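Local coordinates for protein LRIM1 (Anopheles gambiae, PDB 3O53) that pairs with the leucine-rich repeat protein APL1C in a heterodimeric complex that regulates complement-like immunity in the malaria mosquito, at residues D157-A162 against Y182-Q187; Y126-K131 against D150-E155; Q93-G98 against N109-V114. One frame throughout, in Å; residues are numbered along the deposited sequence.

Contact 1: residues D157-A162 against Y182-Q187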
ATOM      1  N   ASP A 157       1.484  12.174   1.817  1.00 23.05           N
ATOM      2  CA  ASP A 157       2.230  13.138   2.617  1.00 23.60           C
ATOM      3  C   ASP A 157       2.098  12.852   4.106  1.00 23.88           C
ATOM      4  O   ASP A 157       2.997  13.155   4.891  1.00 24.84           O
ATOM      5  CB  ASP A 157       1.715  14.556   2.318  1.00 39.13           C
ATOM      6  CG  ASP A 157       2.734  15.621   2.634  1.00 56.01           C
ATOM      7  OD1 ASP A 157       3.882  15.505   2.158  1.00 67.04           O
ATOM      8  OD2 ASP A 157       2.391  16.574   3.357  1.00 69.59           O
ATOM      9  N   THR A 158       0.969  12.276   4.504  1.00 23.32           N
ATOM     10  CA  THR A 158       0.769  11.932   5.905  1.00 26.03           C
ATOM     11  C   THR A 158      -0.132  10.714   6.032  1.00 28.90           C
ATOM     12  O   THR A 158      -0.861  10.359   5.103  1.00 28.34           O
ATOM     13  CB  THR A 158       0.144  13.109   6.716  1.00 34.98           C
ATOM     14  OG1 THR A 158      -1.230  13.261   6.366  1.00 34.09           O
ATOM     15  CG2 THR A 158       0.864  14.417   6.445  1.00 33.51           C
ATOM     16  N   VAL A 159      -0.070  10.074   7.195  1.00 24.73           N
ATOM     17  CA  VAL A 159      -0.866   8.890   7.470  1.00 25.99           C
ATOM     18  C   VAL A 159      -1.562   9.026   8.819  1.00 35.63           C
ATOM     19  O   VAL A 159      -0.936   9.368   9.817  1.00 36.45           O
ATOM     20  CB  VAL A 159       0.011   7.619   7.505  1.00 28.95           C
ATOM     21  CG1 VAL A 159      -0.782   6.430   8.078  1.00 25.89           C
ATOM     22  CG2 VAL A 159       0.525   7.302   6.100  1.00 30.05           C
ATOM     23  N   ASN A 160      -2.859   8.740   8.835  1.00 24.47           N
ATOM     24  CA  ASN A 160      -3.632   8.687  10.062  1.00 26.34           C
ATOM     25  C   ASN A 160      -4.261   7.301  10.141  1.00 29.32           C
ATOM     26  O   ASN A 160      -5.172   6.985   9.378  1.00 28.62           O
ATOM     27  CB  ASN A 160      -4.712   9.780  10.052  1.00 29.45           C
ATOM     28  CG  ASN A 160      -5.579   9.778  11.311  1.00 38.84           C
ATOM     29  OD1 ASN A 160      -5.498   8.877  12.150  1.00 28.64           O
ATOM     30  ND2 ASN A 160      -6.425  10.796  11.436  1.00 36.34           N
ATOM     31  N   PHE A 161      -3.760   6.472  11.048  1.00 27.00           N
ATOM     32  CA  PHE A 161      -4.181   5.082  11.125  1.00 28.08           C
ATOM     33  C   PHE A 161      -5.678   4.942  11.325  1.00 28.37           C
ATOM     34  O   PHE A 161      -6.273   3.985  10.862  1.00 30.93           O
ATOM     35  CB  PHE A 161      -3.446   4.350  12.255  1.00 29.02           C
ATOM     36  CG  PHE A 161      -2.012   4.011  11.932  1.00 27.90           C
ATOM     37  CD1 PHE A 161      -1.678   3.443  10.706  1.00 28.57           C
ATOM     38  CD2 PHE A 161      -1.004   4.253  12.858  1.00 28.44           C
ATOM     39  CE1 PHE A 161      -0.354   3.127  10.402  1.00 33.84           C
ATOM     40  CE2 PHE A 161       0.322   3.938  12.567  1.00 35.59           C
ATOM     41  CZ  PHE A 161       0.650   3.372  11.337  1.00 29.28           C
ATOM     42  N   ALA A 162      -6.280   5.894  12.025  1.00 28.50           N
ATOM     43  CA  ALA A 162      -7.719   5.889  12.237  1.00 32.34           C
ATOM     44  C   ALA A 162      -8.489   5.772  10.921  1.00 31.65           C
ATOM     45  O   ALA A 162      -9.596   5.230  10.883  1.00 27.99           O
ATOM     46  CB  ALA A 162      -8.142   7.150  12.989  1.00 41.82           C
ATOM     47  N   TYR A 182       5.601  12.492   6.107  1.00 27.25           N
ATOM     48  CA  TYR A 182       6.393  13.220   7.096  1.00 25.92           C
ATOM     49  C   TYR A 182       5.768  13.138   8.486  1.00 30.63           C
ATOM     50  O   TYR A 182       6.412  13.475   9.486  1.00 31.26           O
ATOM     51  CB  TYR A 182       6.583  14.688   6.681  1.00 26.73           C
ATOM     52  CG  TYR A 182       5.364  15.545   6.905  1.00 32.42           C
ATOM     53  CD1 TYR A 182       5.234  16.315   8.052  1.00 33.50           C
ATOM     54  CD2 TYR A 182       4.341  15.589   5.968  1.00 38.19           C
ATOM     55  CE1 TYR A 182       4.121  17.109   8.262  1.00 37.85           C
ATOM     56  CE2 TYR A 182       3.219  16.379   6.171  1.00 50.54           C
ATOM     57  CZ  TYR A 182       3.115  17.134   7.320  1.00 51.49           C
ATOM     58  OH  TYR A 182       2.004  17.919   7.517  1.00 70.08           O
ATOM     59  N   ASP A 183       4.532  12.655   8.559  1.00 23.78           N
ATOM     60  CA  ASP A 183       3.844  12.554   9.847  1.00 27.23           C
ATOM     61  C   ASP A 183       2.904  11.354   9.887  1.00 28.20           C
ATOM     62  O   ASP A 183       2.190  11.076   8.925  1.00 28.07           O
ATOM     63  CB  ASP A 183       3.044  13.835  10.110  1.00 36.56           C
ATOM     64  CG  ASP A 183       2.462  13.885  11.516  1.00 49.24           C
ATOM     65  OD1 ASP A 183       3.225  13.719  12.490  1.00 54.65           O
ATOM     66  OD2 ASP A 183       1.236  14.087  11.646  1.00 49.11           O
ATOM     67  N   VAL A 184       2.910  10.640  11.003  1.00 26.73           N
ATOM     68  CA  VAL A 184       1.966   9.553  11.214  1.00 27.71           C
ATOM     69  C   VAL A 184       1.283   9.783  12.557  1.00 29.95           C
ATOM     70  O   VAL A 184       1.914  10.213  13.513  1.00 30.96           O
ATOM     71  CB  VAL A 184       2.674   8.172  11.232  1.00 31.58           C
ATOM     72  CG1 VAL A 184       1.687   7.061  11.557  1.00 34.05           C
ATOM     73  CG2 VAL A 184       3.361   7.890   9.896  1.00 28.29           C
ATOM     74  N   LYS A 185      -0.005   9.491  12.633  1.00 24.39           N
ATOM     75  CA  LYS A 185      -0.704   9.550  13.899  1.00 29.51           C
ATOM     76  C   LYS A 185      -1.817   8.521  13.886  1.00 32.67           C
ATOM     77  O   LYS A 185      -2.013   7.841  12.888  1.00 30.07           O
ATOM     78  CB  LYS A 185      -1.268  10.953  14.142  1.00 39.24           C
ATOM     79  CG  LYS A 185      -2.407  11.343  13.222  1.00 39.52           C
ATOM     80  CD  LYS A 185      -2.934  12.726  13.579  1.00 53.21           C
ATOM     81  CE  LYS A 185      -4.232  13.045  12.846  1.00 69.29           C
ATOM     82  NZ  LYS A 185      -4.808  14.362  13.250  1.00 67.29           N
ATOM     83  N   GLY A 186      -2.534   8.407  14.999  1.00 29.43           N
ATOM     84  CA  GLY A 186      -3.653   7.489  15.102  1.00 35.57           C
ATOM     85  C   GLY A 186      -3.311   6.280  15.942  1.00 41.14           C
ATOM     86  O   GLY A 186      -2.225   5.712  15.824  1.00 39.55           O
ATOM     87  N   GLN A 187      -4.239   5.888  16.806  1.00 41.71           N
ATOM     88  CA  GLN A 187      -4.077   4.685  17.607  1.00 40.92           C
ATOM     89  C   GLN A 187      -5.123   3.679  17.173  1.00 40.63           C
ATOM     90  O   GLN A 187      -6.303   3.861  17.431  1.00 39.47           O
ATOM     91  CB  GLN A 187      -4.262   4.988  19.095  1.00 44.36           C
ATOM     92  CG  GLN A 187      -3.385   6.100  19.619  1.00 58.86           C
ATOM     93  CD  GLN A 187      -1.918   5.731  19.619  1.00 66.36           C
ATOM     94  OE1 GLN A 187      -1.560   4.559  19.503  1.00 75.15           O
ATOM     95  NE2 GLN A 187      -1.058   6.733  19.754  1.00 55.75           N
TER
HETATM   96  O   HOH W   1      -0.704  12.268  10.145  1.00 47.81           O
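Val159 trades two backbone hydrogen bonds with the residues flanking Val184: its N donates to Asp183 O and its O accepts from Lys185 N, both at 3.0 Å. Phe161 N to Lys185 O (2.9 Å) and Tyr182 N to Asp157 O (2.9 Å) extend the parallel pairing at its two ends. A water lies within hydrogen-bonding distance of both Val159 O and Asp183 OD2.

Asn160 has CG anti to the backbone N (chi1 179°), and its OD1 accepts from Ala162 N, an Asx turn as the strand gives way to 3-10 turn. Its ND2 meets the aliphatic part of the extended Lys185 chain, 3.4 Å from Lys185 CE. Gly186 has backbone angles (phi 106°, psi 137°) at which a CB would press against the preceding carbonyl oxygen.

On the face carrying Val159 and Val184 the packing is apolar, Val159 CB against Val184 CG2. The Phe161 ring, just past the strand, brings CE2 to 3.6 Å from Val184 CG1 and takes Gly186 O at its edge.

Strands 158-160 and 183-185 make a two-stranded parallel sheet, apart from the main parallel strands of the leucine-rich repeats. Val159 touches Ile181, Val184 packs on Leu203 and Glu209, and Phe161 on Ser212.

Contact 2: residues Y126-K131 against D150-E155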
ATOM      1  N   TYR A 126      -4.071  -3.514  -4.732  1.00 26.34           N
ATOM      2  CA  TYR A 126      -2.731  -3.286  -5.245  1.00 30.79           C
ATOM      3  C   TYR A 126      -2.707  -1.991  -6.039  1.00 27.63           C
ATOM      4  O   TYR A 126      -3.171  -1.960  -7.164  1.00 25.06           O
ATOM      5  CB  TYR A 126      -2.315  -4.446  -6.157  1.00 31.34           C
ATOM      6  CG  TYR A 126      -2.234  -5.776  -5.448  1.00 32.96           C
ATOM      7  CD1 TYR A 126      -1.032  -6.232  -4.934  1.00 38.84           C
ATOM      8  CD2 TYR A 126      -3.361  -6.575  -5.285  1.00 35.31           C
ATOM      9  CE1 TYR A 126      -0.944  -7.455  -4.282  1.00 45.01           C
ATOM     10  CE2 TYR A 126      -3.281  -7.808  -4.629  1.00 39.98           C
ATOM     11  CZ  TYR A 126      -2.071  -8.232  -4.132  1.00 45.12           C
ATOM     12  OH  TYR A 126      -1.974  -9.441  -3.475  1.00 46.71           O
ATOM     13  N   LEU A 127      -2.153  -0.933  -5.453  1.00 22.57           N
ATOM     14  CA  LEU A 127      -2.159   0.381  -6.081  1.00 24.84           C
ATOM     15  C   LEU A 127      -0.763   1.000  -6.194  1.00 28.06           C
ATOM     16  O   LEU A 127      -0.618   2.224  -6.178  1.00 28.44           O
ATOM     17  CB  LEU A 127      -3.059   1.331  -5.277  1.00 22.38           C
ATOM     18  CG  LEU A 127      -4.567   1.083  -5.402  1.00 26.41           C
ATOM     19  CD1 LEU A 127      -5.334   1.856  -4.311  1.00 25.07           C
ATOM     20  CD2 LEU A 127      -5.050   1.470  -6.797  1.00 27.12           C
ATOM     21  N   ALA A 128       0.268   0.175  -6.300  1.00 23.39           N
ATOM     22  CA  ALA A 128       1.621   0.708  -6.404  1.00 31.03           C
ATOM     23  C   ALA A 128       1.705   1.646  -7.607  1.00 33.67           C
ATOM     24  O   ALA A 128       1.064   1.414  -8.621  1.00 28.63           O
ATOM     25  CB  ALA A 128       2.634  -0.404  -6.550  1.00 29.34           C
ATOM     26  N   ASN A 129       2.493   2.708  -7.472  1.00 32.05           N
ATOM     27  CA  ASN A 129       2.869   3.549  -8.605  1.00 26.53           C
ATOM     28  C   ASN A 129       1.671   4.236  -9.239  1.00 27.14           C
ATOM     29  O   ASN A 129       1.344   3.993 -10.399  1.00 28.85           O
ATOM     30  CB  ASN A 129       3.611   2.728  -9.667  1.00 29.48           C
ATOM     31  CG  ASN A 129       4.361   3.610 -10.648  1.00 34.27           C
ATOM     32  OD1 ASN A 129       4.653   4.764 -10.345  1.00 28.99           O
ATOM     33  ND2 ASN A 129       4.677   3.077 -11.822  1.00 32.52           N
ATOM     34  N   ASN A 130       1.013   5.079  -8.455  1.00 25.26           N
ATOM     35  CA  ASN A 130      -0.120   5.844  -8.916  1.00 29.19           C
ATOM     36  C   ASN A 130       0.045   7.292  -8.428  1.00 34.55           C
ATOM     37  O   ASN A 130       1.160   7.714  -8.146  1.00 32.12           O
ATOM     38  CB  ASN A 130      -1.413   5.200  -8.419  1.00 25.22           C
ATOM     39  CG  ASN A 130      -1.875   4.069  -9.322  1.00 32.12           C
ATOM     40  OD1 ASN A 130      -2.255   4.299 -10.464  1.00 28.32           O
ATOM     41  ND2 ASN A 130      -1.832   2.839  -8.812  1.00 27.41           N
ATOM     42  N   LYS A 131      -1.049   8.041  -8.332  1.00 27.32           N
ATOM     43  CA  LYS A 131      -0.983   9.443  -7.918  1.00 32.53           C
ATOM     44  C   LYS A 131      -1.792   9.702  -6.649  1.00 26.76           C
ATOM     45  O   LYS A 131      -2.384  10.759  -6.490  1.00 27.19           O
ATOM     46  CB  LYS A 131      -1.501  10.353  -9.037  1.00 37.25           C
ATOM     47  CG  LYS A 131      -0.910  10.057 -10.404  1.00 45.48           C
ATOM     48  CD  LYS A 131       0.571  10.366 -10.460  1.00 62.52           C
ATOM     49  CE  LYS A 131       0.834  11.816 -10.819  1.00 85.31           C
ATOM     50  NZ  LYS A 131       2.282  12.060 -11.085  1.00 94.92           N
ATOM     51  N   ASP A 150      -1.332  -2.249  -0.792  1.00 23.54           N
ATOM     52  CA  ASP A 150      -0.055  -1.807  -1.324  1.00 27.11           C
ATOM     53  C   ASP A 150      -0.216  -0.417  -1.919  1.00 26.60           C
ATOM     54  O   ASP A 150      -0.865  -0.249  -2.944  1.00 26.11           O
ATOM     55  CB  ASP A 150       0.464  -2.780  -2.384  1.00 27.56           C
ATOM     56  CG  ASP A 150       1.844  -2.396  -2.892  1.00 34.56           C
ATOM     57  OD1 ASP A 150       2.492  -1.532  -2.262  1.00 27.10           O
ATOM     58  OD2 ASP A 150       2.284  -2.954  -3.916  1.00 33.07           O
ATOM     59  N   LEU A 151       0.372   0.576  -1.261  1.00 25.64           N
ATOM     60  CA  LEU A 151       0.326   1.956  -1.737  1.00 27.89           C
ATOM     61  C   LEU A 151       1.727   2.506  -1.990  1.00 29.25           C
ATOM     62  O   LEU A 151       1.931   3.712  -1.980  1.00 23.93           O
ATOM     63  CB  LEU A 151      -0.415   2.850  -0.731  1.00 28.84           C
ATOM     64  CG  LEU A 151      -1.935   2.688  -0.730  1.00 22.67           C
ATOM     65  CD1 LEU A 151      -2.557   3.172   0.581  1.00 23.79           C
ATOM     66  CD2 LEU A 151      -2.550   3.430  -1.921  1.00 24.74           C
ATOM     67  N   LYS A 152       2.690   1.627  -2.235  1.00 25.88           N
ATOM     68  CA  LYS A 152       4.059   2.075  -2.476  1.00 26.95           C
ATOM     69  C   LYS A 152       4.167   2.934  -3.734  1.00 25.37           C
ATOM     70  O   LYS A 152       3.343   2.828  -4.647  1.00 19.38           O
ATOM     71  CB  LYS A 152       5.010   0.874  -2.573  1.00 29.00           C
ATOM     72  CG  LYS A 152       4.950   0.096  -3.886  1.00 26.96           C
ATOM     73  CD  LYS A 152       6.159  -0.860  -3.965  1.00 35.95           C
ATOM     74  CE  LYS A 152       6.073  -1.825  -5.138  1.00 49.13           C
ATOM     75  NZ  LYS A 152       5.067  -2.897  -4.892  1.00 50.94           N
ATOM     76  N   LEU A 153       5.202   3.770  -3.784  1.00 20.82           N
ATOM     77  CA  LEU A 153       5.462   4.632  -4.940  1.00 22.13           C
ATOM     78  C   LEU A 153       4.279   5.533  -5.251  1.00 22.15           C
ATOM     79  O   LEU A 153       3.950   5.767  -6.407  1.00 26.21           O
ATOM     80  CB  LEU A 153       5.820   3.813  -6.192  1.00 27.59           C
ATOM     81  CG  LEU A 153       7.150   3.045  -6.147  1.00 34.30           C
ATOM     82  CD1 LEU A 153       7.327   2.191  -7.402  1.00 32.80           C
ATOM     83  CD2 LEU A 153       8.331   4.005  -5.988  1.00 32.19           C
ATOM     84  N   ASN A 154       3.624   6.038  -4.224  1.00 27.15           N
ATOM     85  CA  ASN A 154       2.628   7.069  -4.452  1.00 26.02           C
ATOM     86  C   ASN A 154       3.140   8.392  -3.892  1.00 24.70           C
ATOM     87  O   ASN A 154       4.340   8.564  -3.705  1.00 29.81           O
ATOM     88  CB  ASN A 154       1.263   6.644  -3.888  1.00 20.97           C
ATOM     89  CG  ASN A 154       0.506   5.745  -4.855  1.00 24.29           C
ATOM     90  OD1 ASN A 154      -0.090   6.216  -5.821  1.00 26.75           O
ATOM     91  ND2 ASN A 154       0.535   4.445  -4.603  1.00 19.24           N
ATOM     92  N   GLU A 155       2.250   9.344  -3.663  1.00 19.22           N
ATOM     93  CA  GLU A 155       2.674  10.666  -3.232  1.00 27.97           C
ATOM     94  C   GLU A 155       2.040  11.054  -1.902  1.00 27.22           C
ATOM     95  O   GLU A 155       1.736  12.225  -1.661  1.00 24.35           O
ATOM     96  CB  GLU A 155       2.312  11.685  -4.304  1.00 36.13           C
ATOM     97  CG  GLU A 155       3.091  11.490  -5.594  1.00 70.49           C
ATOM     98  CD  GLU A 155       2.531  12.300  -6.741  1.00 99.72           C
ATOM     99  OE1 GLU A 155       1.708  13.204  -6.486  1.00 98.88           O
ATOM    100  OE2 GLU A 155       2.912  12.030  -7.899  1.00116.78           O
TER
HETATM  101  O   HOH W   2       0.519  -2.747  -6.013  1.00 26.89           O
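Asn154 reaches across to the turn before it and hydrogen-bonds the backbone carbonyl of Leu127. From CB, CG lies anti to the carbonyl carbon (chi1 -83°), which sets it 3.7 Å from Asn130 N. Beyond CG the amide divides its work. ND2 donates to Leu127 O at 3.0 Å and, with its other hydrogen, to Leu151 O of its own turn at 3.1 Å; both acceptors lie in the amide plane, and both hydrogen bonds are nearly straight. OD1 accepts from Ile132 N just past the facing segment, and its bond from Asn130 N is weak, the oxygen's own place being less sure.

Asn130 repeats the pattern one turn back, giving ND2 to Leu127 O and to Ala106 O. The Asn130 and Asn154 amides thus grip Leu127 O from opposite faces of its plane. This is the recurring asparagine of the LxxLxLxxN leucine-rich repeat consensus, whose side chain ties successive turns of the solenoid through buried backbone groups.

Backbone bonds complete the seam: Leu127 N to Asp150 O, and Asn129 N to Lys152 O at 3.0 Å. Leu127 lies next to Leu151, both headed the same way, with Leu127 CB 4.0 Å from Leu151 CD2.

Ala128 CB packs against Lys152, 3.6 Å from its CG. The lysine chain then bends at its last torsion (chi4 -74°) and brings NZ to Asp150 OD2 at 2.9 Å, on the syn lone pair. A water donates to the same OD2 and accepts from Ala128 N. At the far end Lys131 and Glu155 run alongside each other, joined by a weak salt bridge, Lys131 NZ to Glu155 OE2 at 3.2 Å.

Contact 3: residues Q93-G98 against N109-V114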
ATOM      1  N   GLN A  93      -7.324   7.473 -14.070  1.00 29.52           N
ATOM      2  CA  GLN A  93      -7.209   8.498 -13.040  1.00 27.77           C
ATOM      3  C   GLN A  93      -8.202   8.276 -11.904  1.00 30.47           C
ATOM      4  O   GLN A  93      -7.873   8.496 -10.744  1.00 30.26           O
ATOM      5  CB  GLN A  93      -7.417   9.888 -13.653  1.00 32.26           C
ATOM      6  CG  GLN A  93      -6.404  10.219 -14.738  1.00 44.41           C
ATOM      7  CD  GLN A  93      -6.570  11.623 -15.289  1.00 56.79           C
ATOM      8  OE1 GLN A  93      -7.686  12.080 -15.513  1.00 45.21           O
ATOM      9  NE2 GLN A  93      -5.456  12.308 -15.516  1.00 71.27           N
ATOM     10  N   GLU A  94      -9.421   7.847 -12.225  1.00 28.04           N
ATOM     11  CA  GLU A  94     -10.407   7.591 -11.182  1.00 29.53           C
ATOM     12  C   GLU A  94     -11.068   6.243 -11.406  1.00 29.09           C
ATOM     13  O   GLU A  94     -11.508   5.927 -12.501  1.00 29.05           O
ATOM     14  CB  GLU A  94     -11.460   8.708 -11.136  1.00 35.55           C
ATOM     15  CG  GLU A  94     -10.861  10.098 -11.007  1.00 47.93           C
ATOM     16  CD  GLU A  94     -11.920  11.163 -10.784  1.00 61.89           C
ATOM     17  OE1 GLU A  94     -12.912  10.876 -10.081  1.00 58.24           O
ATOM     18  OE2 GLU A  94     -11.761  12.283 -11.313  1.00 73.85           O
ATOM     19  N   LEU A  95     -11.155   5.458 -10.348  1.00 28.45           N
ATOM     20  CA  LEU A  95     -11.574   4.073 -10.458  1.00 28.99           C
ATOM     21  C   LEU A  95     -12.720   3.816  -9.493  1.00 29.70           C
ATOM     22  O   LEU A  95     -12.648   4.199  -8.331  1.00 30.39           O
ATOM     23  CB  LEU A  95     -10.375   3.165 -10.128  1.00 28.08           C
ATOM     24  CG  LEU A  95     -10.577   1.665  -9.925  1.00 29.26           C
ATOM     25  CD1 LEU A  95     -11.159   1.055 -11.186  1.00 34.85           C
ATOM     26  CD2 LEU A  95      -9.235   1.004  -9.538  1.00 27.48           C
ATOM     27  N   LEU A  96     -13.780   3.171  -9.977  1.00 27.09           N
ATOM     28  CA  LEU A  96     -14.892   2.776  -9.122  1.00 30.44           C
ATOM     29  C   LEU A  96     -15.243   1.313  -9.364  1.00 34.50           C
ATOM     30  O   LEU A  96     -15.414   0.892 -10.501  1.00 37.38           O
ATOM     31  CB  LEU A  96     -16.131   3.631  -9.416  1.00 36.14           C
ATOM     32  CG  LEU A  96     -15.948   5.146  -9.333  1.00 36.76           C
ATOM     33  CD1 LEU A  96     -15.333   5.665 -10.608  1.00 30.49           C
ATOM     34  CD2 LEU A  96     -17.283   5.842  -9.062  1.00 46.64           C
ATOM     35  N   VAL A  97     -15.380   0.543  -8.294  1.00 32.05           N
ATOM     36  CA  VAL A  97     -15.693  -0.866  -8.441  1.00 37.84           C
ATOM     37  C   VAL A  97     -16.810  -1.286  -7.487  1.00 38.28           C
ATOM     38  O   VAL A  97     -17.193  -0.530  -6.592  1.00 31.81           O
ATOM     39  CB  VAL A  97     -14.423  -1.730  -8.271  1.00 36.47           C
ATOM     40  CG1 VAL A  97     -13.358  -1.251  -9.247  1.00 33.51           C
ATOM     41  CG2 VAL A  97     -13.904  -1.661  -6.846  1.00 29.18           C
ATOM     42  N   GLY A  98     -17.330  -2.493  -7.700  1.00 43.16           N
ATOM     43  CA  GLY A  98     -18.563  -2.939  -7.076  1.00 44.22           C
ATOM     44  C   GLY A  98     -18.409  -3.697  -5.774  1.00 49.88           C
ATOM     45  O   GLY A  98     -17.310  -3.785  -5.221  1.00 46.43           O
ATOM     46  N   ASN A 109      -0.933   3.060 -12.911  1.00 30.06           N
ATOM     47  CA  ASN A 109      -1.905   3.905 -13.580  1.00 28.98           C
ATOM     48  C   ASN A 109      -1.652   5.375 -13.211  1.00 27.03           C
ATOM     49  O   ASN A 109      -0.544   5.715 -12.814  1.00 28.99           O
ATOM     50  CB  ASN A 109      -3.321   3.451 -13.227  1.00 27.99           C
ATOM     51  CG  ASN A 109      -3.780   2.288 -14.088  1.00 34.70           C
ATOM     52  OD1 ASN A 109      -4.455   2.488 -15.092  1.00 32.45           O
ATOM     53  ND2 ASN A 109      -3.411   1.070 -13.704  1.00 31.77           N
ATOM     54  N   ASN A 110      -2.657   6.237 -13.383  1.00 29.43           N
ATOM     55  CA  ASN A 110      -2.584   7.638 -12.943  1.00 32.91           C
ATOM     56  C   ASN A 110      -3.543   7.892 -11.776  1.00 32.27           C
ATOM     57  O   ASN A 110      -4.045   9.005 -11.615  1.00 28.13           O
ATOM     58  CB  ASN A 110      -3.007   8.604 -14.067  1.00 34.69           C
ATOM     59  CG  ASN A 110      -2.105   8.553 -15.284  1.00 48.01           C
ATOM     60  OD1 ASN A 110      -1.233   7.690 -15.399  1.00 47.60           O
ATOM     61  ND2 ASN A 110      -2.329   9.491 -16.215  1.00 63.90           N
ATOM     62  N   ILE A 111      -3.811   6.867 -10.975  1.00 28.11           N
ATOM     63  CA  ILE A 111      -4.966   6.904 -10.081  1.00 29.57           C
ATOM     64  C   ILE A 111      -4.817   7.890  -8.929  1.00 30.79           C
ATOM     65  O   ILE A 111      -3.829   7.870  -8.203  1.00 27.55           O
ATOM     66  CB  ILE A 111      -5.288   5.502  -9.522  1.00 30.10           C
ATOM     67  CG1 ILE A 111      -5.908   4.628 -10.616  1.00 37.31           C
ATOM     68  CG2 ILE A 111      -6.226   5.605  -8.315  1.00 21.83           C
ATOM     69  CD1 ILE A 111      -5.932   3.141 -10.275  1.00 31.27           C
ATOM     70  N   SER A 112      -5.809   8.766  -8.781  1.00 27.31           N
ATOM     71  CA  SER A 112      -5.878   9.664  -7.644  1.00 24.42           C
ATOM     72  C   SER A 112      -7.160   9.451  -6.833  1.00 24.38           C
ATOM     73  O   SER A 112      -7.309  10.045  -5.770  1.00 25.24           O
ATOM     74  CB  SER A 112      -5.767  11.139  -8.086  1.00 27.86           C
ATOM     75  OG  SER A 112      -6.830  11.491  -8.960  1.00 29.36           O
ATOM     76  N   ARG A 113      -8.073   8.601  -7.316  1.00 25.31           N
ATOM     77  CA  ARG A 113      -9.312   8.309  -6.587  1.00 26.18           C
ATOM     78  C   ARG A 113      -9.730   6.848  -6.798  1.00 27.41           C
ATOM     79  O   ARG A 113      -9.769   6.363  -7.928  1.00 25.97           O
ATOM     80  CB  ARG A 113     -10.485   9.222  -7.037  1.00 26.46           C
ATOM     81  CG  ARG A 113     -10.203  10.725  -7.050  1.00 27.57           C
ATOM     82  CD  ARG A 113     -10.330  11.392  -5.674  1.00 40.21           C
ATOM     83  NE  ARG A 113      -9.105  12.125  -5.359  1.00 57.87           N
ATOM     84  CZ  ARG A 113      -8.953  13.443  -5.366  1.00 52.74           C
ATOM     85  NH1 ARG A 113      -9.957  14.267  -5.638  1.00 41.02           N
ATOM     86  NH2 ARG A 113      -7.769  13.943  -5.064  1.00 69.15           N
ATOM     87  N   VAL A 114     -10.045   6.156  -5.709  1.00 24.58           N
ATOM     88  CA  VAL A 114     -10.619   4.817  -5.795  1.00 29.78           C
ATOM     89  C   VAL A 114     -11.863   4.763  -4.919  1.00 29.60           C
ATOM     90  O   VAL A 114     -11.880   5.313  -3.819  1.00 28.91           O
ATOM     91  CB  VAL A 114      -9.626   3.731  -5.327  1.00 27.52           C
ATOM     92  CG1 VAL A 114     -10.169   2.336  -5.637  1.00 27.90           C
ATOM     93  CG2 VAL A 114      -8.263   3.920  -5.991  1.00 26.91           C
TER
HETATM   94  O   HOH W   3      -9.071  12.792  -9.770  1.00 49.71           O
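Leu95 and Ile111 meet on the buried side of this contact, where Leu95 CD2 lies 4.0 Å from Ile111 CD1. Leu95 CG is anti to the backbone N (chi1 169°), and the same methyl also sits 4.2 Å from Val114 CG1. Leu104 of strand 103-105 closes on both Leu95 and Val114, and Val114 further touches Cys142, half of the Cys116-Cys142 disulfide.

Above this apolar layer the backbones are joined at two places. Gln93 O lies at a corner of the chain and accepts from Ser112 N at 2.9 Å, with the donor in the carbonyl plane; Arg113 N adds a weak bond to the same oxygen. Leu95 N then donates to Arg113 O at 2.9 Å, setting Glu94 beside Arg113 and Leu95 beside Val114.

Strands 91-97 and 113-116, with 73-76 beyond, form a small parallel sheet, a second one besides the main parallel strands of the leucine-rich repeats. Asn109, the consensus asparagine of its repeat, holds the turn that leads here by bonding Val92 N and Leu87 O, and Ile111 fills the hydrophobic position two residues on.

The outward side is looser. Glu94 and Arg113 extend from the sheet together, and the contact is made on Arg113 CG, by Glu94 CG at 4.1 Å; their charged atoms do not meet. The arginine instead bends back, its NE donating to Ser112 O at 2.8 Å, while its NH2 has a long, weak ion pair with Asp137. One water links Ser112 OG (2.7 Å) with Glu94 OE2, the second bond weak. At the exposed rim Gln93 lies over the 110-112 turn, with CG 3.8 Å from Asn110 CB.

Along the chain contact 3 comes first, contact 2 next and contact 1 last, in series without overlap. Contacts 2 and 3 have centres about 12 Å apart and touch directly: Lys131 N probably bonds Ile111 O, and Asn130 OD1 probably bonds Ile111 N. Contact 1 lies about 17 Å from contact 2 and about 22 Å from contact 3, centre to centre. Contact 2 begins on the last residues of strands 123-126 and 146-150 and continues into the turns after them, whereas contacts 3 and 1 belong to separate small parallel sheets. Repeat-to-repeat contacts of this kind build the elongated solenoid of the leucine-rich repeat domain.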